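Side-chain contacts in cytochrome P450 (Zobellia galactanivorans, PDB 6G5O), which belongs to the cytochrome P450 family, mostly helical heme proteins, and holds a protoporphyrin IX containing iron: residues A[104-109]-A[135-140]; A[124-129]-A[380-385]. All coordinates share one frame; numbering follows the deposited sequence.

Both contacts draw on helix 122-139: contact 2 uses its beginning and contact 1 its end. Their centres lie 17 Å apart and their nearest atoms about 6 Å, so they do not touch. Along the chain the segments alternate in the order 104-109, 124-129, 135-140 and 380-385. Contact 1 joins this helix to the preceding helix 97-117. Contact 2 joins it to strand 369-384, the middle strand of a three-stranded antiparallel sheet that pairs strand 119-121 with the last two strands of the chain. One helix is therefore tied to a neighbour close in sequence and to a sheet strand far away in it, while Leu138 near its end touches the heme.

Contact 1. Residues A[104-109]-A[135-140]; sequences TAQISE and LTLLLN
Gln106 reaches from helix 97-117 to Thr136 and Leu137 on helix 122-139, a pair that by order in the chain corresponds to the D and E helices of the P450 fold. The CA atoms of Gln106 and Leu137 are 10.4 Å apart; the glutamine bridges about half of that gap, and Leu137 comes to meet it from the other side. Its CB and CG act as a spacer: CG stands anti to the carbonyl carbon (chi1 -61°), and the chain runs on extended (chi2 178°). Contact starts at CD, which lies 4.1 Å from Leu137 CD1. With OE1 on the same side of the CG-CD bond as CB, NE2 becomes the leading atom. It meets the branched end of Leu137 head on, roughly along the continuation of the CB-CG bond of the leucine. NE2 is 3.8 Å from Leu137 CG and 3.9 Å from each of the methyls CD1 and CD2, so it sits evenly between the two branches.

NE2 gives a hydrogen bond to Arg133 O, one turn earlier on helix 122-139. Thr136 OG1 hydrogen-bonds to that same carbonyl oxygen, so two side chains, one from each helix, converge on one acceptor. Beyond Leu137 the helix ends in a Schellman motif with Asn140, at positive phi, as its C-prime residue, and Arg93 binds the carbonyl oxygens of Leu137 and Leu138. As neighbours on their shared acceptor, Gln106 NE2 and Thr136 OG1 remain 3.8 Å from each other.

Contact 2. Residues A[124-129]-A[380-385]; sequences TDFALR and IKFNPL
The backbone of Phe382 is hydrogen-bonded to that of Gly118, a polar link that anchors strand 369-384 where the Phe382 ring can meet Phe126 of helix 122-139. Along the other edge of this middle strand, backbone bonds from Lys381 to Glu355 and from Asn383 to Ala352 and Ser353 tie it to strand 351-366. Across the contact itself the meeting is purely apolar and small, and it is carried by two phenylalanines.

Both side chains leave their backbones toward the opposite segment. In Phe126, CG lies anti to the backbone N (chi1 -174°), which sends the ring outward from the helix, where a wider pi-type turn covers residues 124-127. The rings approach at their corners: Phe126 CE2 is 4.1 Å from Phe382 CE2, and next to this Phe126 CE2 lies 4.3 Å from Phe382 CZ. The ring centroids are 5.9 Å apart and the planes are inclined at 36°, an oblique pairing.

Both rings are buried. Thr114 of helix 97-117 touches each of them, while Leu343 and Leu347 of helix 333-350 meet Phe126 and Phe382 respectively. Phe126 also packs on Ile233 of helix 223-238, and Phe382 makes an edge-to-face pair with Phe354. By their order in the chain, these four helices probably correspond to D, E, L and the second part of the long central helix, and the contact is where the P450 helical core meets its small three-stranded antiparallel sheet.

Contact 1. Residues A[104-109]-A[135-140]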
loop_
_atom_site.group_PDB
_atom_site.type_symbol
_atom_site.label_atom_id
_atom_site.label_comp_id
_atom_site.label_asym_id
_atom_site.label_seq_id
_atom_site.Cartn_x
_atom_site.Cartn_y
_atom_site.Cartn_z
ATOM N N THR A 104 6.061 -9.871 -15.929
ATOM C CA THR A 104 5.109 -10.070 -17.026
ATOM C C THR A 104 4.800 -11.549 -17.178
ATOM O O THR A 104 3.632 -11.927 -17.223
ATOM C CB THR A 104 5.625 -9.467 -18.343
ATOM O OG1 THR A 104 5.870 -8.067 -18.125
ATOM C CG2 THR A 104 4.597 -9.648 -19.487
ATOM N N ALA A 105 5.851 -12.375 -17.160
ATOM C CA ALA A 105 5.681 -13.837 -17.228
ATOM C C ALA A 105 4.841 -14.407 -16.067
ATOM O O ALA A 105 3.918 -15.180 -16.313
ATOM C CB ALA A 105 7.027 -14.534 -17.330
ATOM N N GLN A 106 5.096 -13.973 -14.829
ATOM C CA GLN A 106 4.256 -14.393 -13.676
ATOM C C GLN A 106 2.799 -14.001 -13.850
ATOM O O GLN A 106 1.894 -14.764 -13.498
ATOM C CB GLN A 106 4.744 -13.826 -12.313
ATOM C CG GLN A 106 6.156 -14.217 -11.847
ATOM C CD GLN A 106 6.519 -13.535 -10.518
ATOM O OE1 GLN A 106 5.752 -12.734 -10.002
ATOM N NE2 GLN A 106 7.636 -13.912 -9.932
ATOM N N ILE A 107 2.561 -12.791 -14.341
ATOM C CA ILE A 107 1.209 -12.277 -14.335
ATOM C C ILE A 107 0.423 -12.888 -15.537
ATOM O O ILE A 107 -0.768 -13.220 -15.428
ATOM C CB ILE A 107 1.206 -10.744 -14.308
ATOM C CG1 ILE A 107 1.591 -10.254 -12.905
ATOM C CG2 ILE A 107 -0.166 -10.169 -14.699
ATOM C CD1 ILE A 107 1.651 -8.752 -12.771
ATOM N N SER A 108 1.105 -13.027 -16.655
ATOM C CA SER A 108 0.594 -13.766 -17.777
ATOM C C SER A 108 0.150 -15.198 -17.370
ATOM O O SER A 108 -1.006 -15.587 -17.590
ATOM C CB SER A 108 1.678 -13.824 -18.854
ATOM O OG SER A 108 1.172 -14.472 -19.996
ATOM N N GLU A 109 1.056 -15.935 -16.714
ATOM C CA GLU A 109 0.769 -17.279 -16.190
ATOM C C GLU A 109 -0.494 -17.366 -15.319
ATOM O O GLU A 109 -1.363 -18.223 -15.544
ATOM C CB GLU A 109 1.962 -17.835 -15.409
ATOM C CG GLU A 109 1.569 -18.618 -14.137
ATOM C CD GLU A 109 2.319 -19.933 -13.939
ATOM O OE1 GLU A 109 3.542 -19.884 -13.656
ATOM O OE2 GLU A 109 1.656 -21.002 -14.051
ATOM N N LEU A 135 6.738 -10.556 -4.970
ATOM C CA LEU A 135 7.628 -10.157 -3.862
ATOM C C LEU A 135 8.969 -10.902 -3.890
ATOM O O LEU A 135 9.974 -10.368 -3.389
ATOM C CB LEU A 135 6.934 -10.329 -2.530
ATOM C CG LEU A 135 7.675 -9.822 -1.265
ATOM C CD1 LEU A 135 7.959 -8.330 -1.377
ATOM C CD2 LEU A 135 6.925 -10.129 0.022
ATOM N N THR A 136 9.018 -12.094 -4.528
ATOM C CA THR A 136 10.262 -12.835 -4.690
ATOM C C THR A 136 11.266 -12.081 -5.581
ATOM O O THR A 136 12.528 -12.176 -5.370
ATOM C CB THR A 136 10.037 -14.234 -5.286
ATOM O OG1 THR A 136 9.416 -14.114 -6.578
ATOM C CG2 THR A 136 9.134 -15.069 -4.361
ATOM N N LEU A 137 10.732 -11.336 -6.553
ATOM C CA LEU A 137 11.564 -10.475 -7.405
ATOM C C LEU A 137 12.133 -9.278 -6.654
ATOM O O LEU A 137 13.289 -8.950 -6.828
ATOM C CB LEU A 137 10.803 -9.938 -8.628
ATOM C CG LEU A 137 10.077 -11.010 -9.471
ATOM C CD1 LEU A 137 9.251 -10.413 -10.591
ATOM C CD2 LEU A 137 11.079 -12.013 -10.025
ATOM N N LEU A 138 11.320 -8.607 -5.872
ATOM C CA LEU A 138 11.801 -7.449 -5.116
ATOM C C LEU A 138 12.877 -7.868 -4.105
ATOM O O LEU A 138 13.893 -7.190 -3.964
ATOM C CB LEU A 138 10.655 -6.744 -4.379
ATOM C CG LEU A 138 10.988 -5.404 -3.721
ATOM C CD1 LEU A 138 11.234 -4.283 -4.736
ATOM C CD2 LEU A 138 9.906 -5.000 -2.738
ATOM N N LEU A 139 12.627 -8.980 -3.428
ATOM C CA LEU A 139 13.523 -9.504 -2.429
ATOM C C LEU A 139 14.701 -10.303 -3.017
ATOM O O LEU A 139 15.710 -10.501 -2.332
ATOM C CB LEU A 139 12.751 -10.351 -1.444
ATOM C CG LEU A 139 12.229 -9.695 -0.179
ATOM C CD1 LEU A 139 11.524 -8.423 -0.517
ATOM C CD2 LEU A 139 11.309 -10.669 0.546
ATOM N N ASN A 140 14.566 -10.734 -4.280
ATOM C CA ASN A 140 15.570 -11.546 -4.967
ATOM C C ASN A 140 15.854 -12.841 -4.185
ATOM O O ASN A 140 17.015 -13.193 -3.943
ATOM C CB ASN A 140 16.861 -10.747 -5.210
ATOM C CG ASN A 140 17.816 -11.445 -6.176
ATOM O OD1 ASN A 140 17.391 -12.164 -7.071
ATOM N ND2 ASN A 140 19.106 -11.232 -5.989
#

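Contact 2. Residues A[124-129]-A[380-385]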
loop_
_atom_site.group_PDB
_atom_site.type_symbol
_atom_site.label_atom_id
_atom_site.label_comp_id
_atom_site.label_asym_id
_atom_site.label_seq_id
_atom_site.Cartn_x
_atom_site.Cartn_y
_atom_site.Cartn_z
ATOM N N THR A 124 -7.866 -14.517 -2.490
ATOM C CA THR A 124 -6.898 -15.569 -2.128
ATOM C C THR A 124 -6.276 -16.310 -3.321
ATOM O O THR A 124 -5.049 -16.462 -3.386
ATOM C CB THR A 124 -7.535 -16.570 -1.154
ATOM O OG1 THR A 124 -7.967 -15.841 -0.009
ATOM C CG2 THR A 124 -6.546 -17.644 -0.697
ATOM N N ASP A 125 -7.108 -16.749 -4.262
ATOM C CA ASP A 125 -6.626 -17.547 -5.391
ATOM C C ASP A 125 -5.906 -16.736 -6.459
ATOM O O ASP A 125 -5.207 -17.313 -7.289
ATOM C CB ASP A 125 -7.782 -18.306 -6.092
ATOM C CG ASP A 125 -8.556 -19.266 -5.152
ATOM O OD1 ASP A 125 -8.155 -19.498 -3.975
ATOM O OD2 ASP A 125 -9.601 -19.778 -5.627
ATOM N N PHE A 126 -6.096 -15.422 -6.484
ATOM C CA PHE A 126 -5.490 -14.600 -7.535
ATOM C C PHE A 126 -4.574 -13.502 -6.928
ATOM O O PHE A 126 -3.402 -13.498 -7.170
ATOM C CB PHE A 126 -6.578 -14.003 -8.448
ATOM C CG PHE A 126 -6.036 -13.257 -9.626
ATOM C CD1 PHE A 126 -5.448 -12.016 -9.468
ATOM C CD2 PHE A 126 -6.106 -13.794 -10.887
ATOM C CE1 PHE A 126 -4.929 -11.334 -10.547
ATOM C CE2 PHE A 126 -5.599 -13.119 -11.972
ATOM C CZ PHE A 126 -5.008 -11.880 -11.793
ATOM N N ALA A 127 -5.115 -12.601 -6.130
ATOM C CA ALA A 127 -4.374 -11.448 -5.639
ATOM C C ALA A 127 -3.214 -11.826 -4.700
ATOM O O ALA A 127 -2.091 -11.366 -4.902
ATOM C CB ALA A 127 -5.325 -10.490 -4.966
ATOM N N LEU A 128 -3.490 -12.691 -3.729
ATOM C CA LEU A 128 -2.467 -13.201 -2.805
ATOM C C LEU A 128 -1.335 -13.957 -3.514
ATOM O O LEU A 128 -0.160 -13.817 -3.160
ATOM C CB LEU A 128 -3.109 -14.100 -1.758
ATOM C CG LEU A 128 -2.187 -14.869 -0.815
ATOM C CD1 LEU A 128 -1.351 -13.952 0.082
ATOM C CD2 LEU A 128 -3.013 -15.804 0.065
ATOM N N ARG A 129 -1.682 -14.741 -4.524
ATOM C CA ARG A 129 -0.677 -15.446 -5.329
ATOM C C ARG A 129 0.199 -14.477 -6.153
ATOM O O ARG A 129 1.411 -14.648 -6.230
ATOM C CB ARG A 129 -1.330 -16.422 -6.321
ATOM C CG ARG A 129 -1.431 -17.901 -5.912
ATOM C CD ARG A 129 -2.621 -18.161 -5.020
ATOM N NE ARG A 129 -2.865 -19.565 -4.739
ATOM C CZ ARG A 129 -3.405 -20.036 -3.603
ATOM N NH1 ARG A 129 -3.766 -19.225 -2.600
ATOM N NH2 ARG A 129 -3.596 -21.350 -3.455
ATOM N N ILE A 380 -15.160 -14.222 -9.163
ATOM C CA ILE A 380 -15.278 -13.582 -10.449
ATOM C C ILE A 380 -14.969 -14.564 -11.543
ATOM O O ILE A 380 -14.027 -15.348 -11.437
ATOM C CB ILE A 380 -14.359 -12.322 -10.573
ATOM C CG1 ILE A 380 -14.632 -11.350 -9.416
ATOM C CG2 ILE A 380 -14.605 -11.606 -11.892
ATOM C CD1 ILE A 380 -13.969 -9.997 -9.536
ATOM N N LYS A 381 -15.757 -14.471 -12.607
ATOM C CA LYS A 381 -15.623 -15.313 -13.768
ATOM C C LYS A 381 -14.834 -14.521 -14.794
ATOM O O LYS A 381 -15.161 -13.376 -15.047
ATOM C CB LYS A 381 -17.024 -15.603 -14.323
ATOM C CG LYS A 381 -17.044 -16.424 -15.602
ATOM C CD LYS A 381 -17.465 -17.861 -15.367
ATOM C CE LYS A 381 -18.253 -18.436 -16.557
ATOM N NZ LYS A 381 -17.408 -18.716 -17.755
ATOM N N PHE A 382 -13.823 -15.128 -15.413
ATOM C CA PHE A 382 -13.034 -14.470 -16.434
ATOM C C PHE A 382 -13.392 -15.147 -17.743
ATOM O O PHE A 382 -13.147 -16.345 -17.856
ATOM C CB PHE A 382 -11.535 -14.698 -16.191
ATOM C CG PHE A 382 -10.942 -13.919 -15.031
ATOM C CD1 PHE A 382 -11.577 -13.826 -13.810
ATOM C CD2 PHE A 382 -9.702 -13.309 -15.170
ATOM C CE1 PHE A 382 -11.004 -13.120 -12.760
ATOM C CE2 PHE A 382 -9.109 -12.620 -14.108
ATOM C CZ PHE A 382 -9.772 -12.521 -12.906
ATOM N N ASN A 383 -13.958 -14.428 -18.723
ATOM C CA ASN A 383 -14.287 -15.034 -20.038
ATOM C C ASN A 383 -13.194 -14.667 -21.054
ATOM O O ASN A 383 -12.771 -13.513 -21.122
ATOM C CB ASN A 383 -15.654 -14.549 -20.553
ATOM C CG ASN A 383 -16.736 -14.499 -19.461
ATOM O OD1 ASN A 383 -17.041 -15.499 -18.816
ATOM N ND2 ASN A 383 -17.319 -13.310 -19.247
ATOM N N PRO A 384 -12.757 -15.623 -21.878
ATOM C CA PRO A 384 -11.590 -15.437 -22.739
ATOM C C PRO A 384 -11.825 -14.626 -24.023
ATOM O O PRO A 384 -12.904 -14.670 -24.581
ATOM C CB PRO A 384 -11.268 -16.875 -23.144
ATOM C CG PRO A 384 -12.610 -17.513 -23.271
ATOM C CD PRO A 384 -13.425 -16.911 -22.141
ATOM N N LEU A 385 -10.799 -13.944 -24.512
ATOM C CA LEU A 385 -10.798 -13.426 -25.885
ATOM C C LEU A 385 -10.374 -14.552 -26.834
ATOM O O LEU A 385 -10.690 -14.555 -28.029
ATOM C CB LEU A 385 -9.830 -12.231 -26.013
#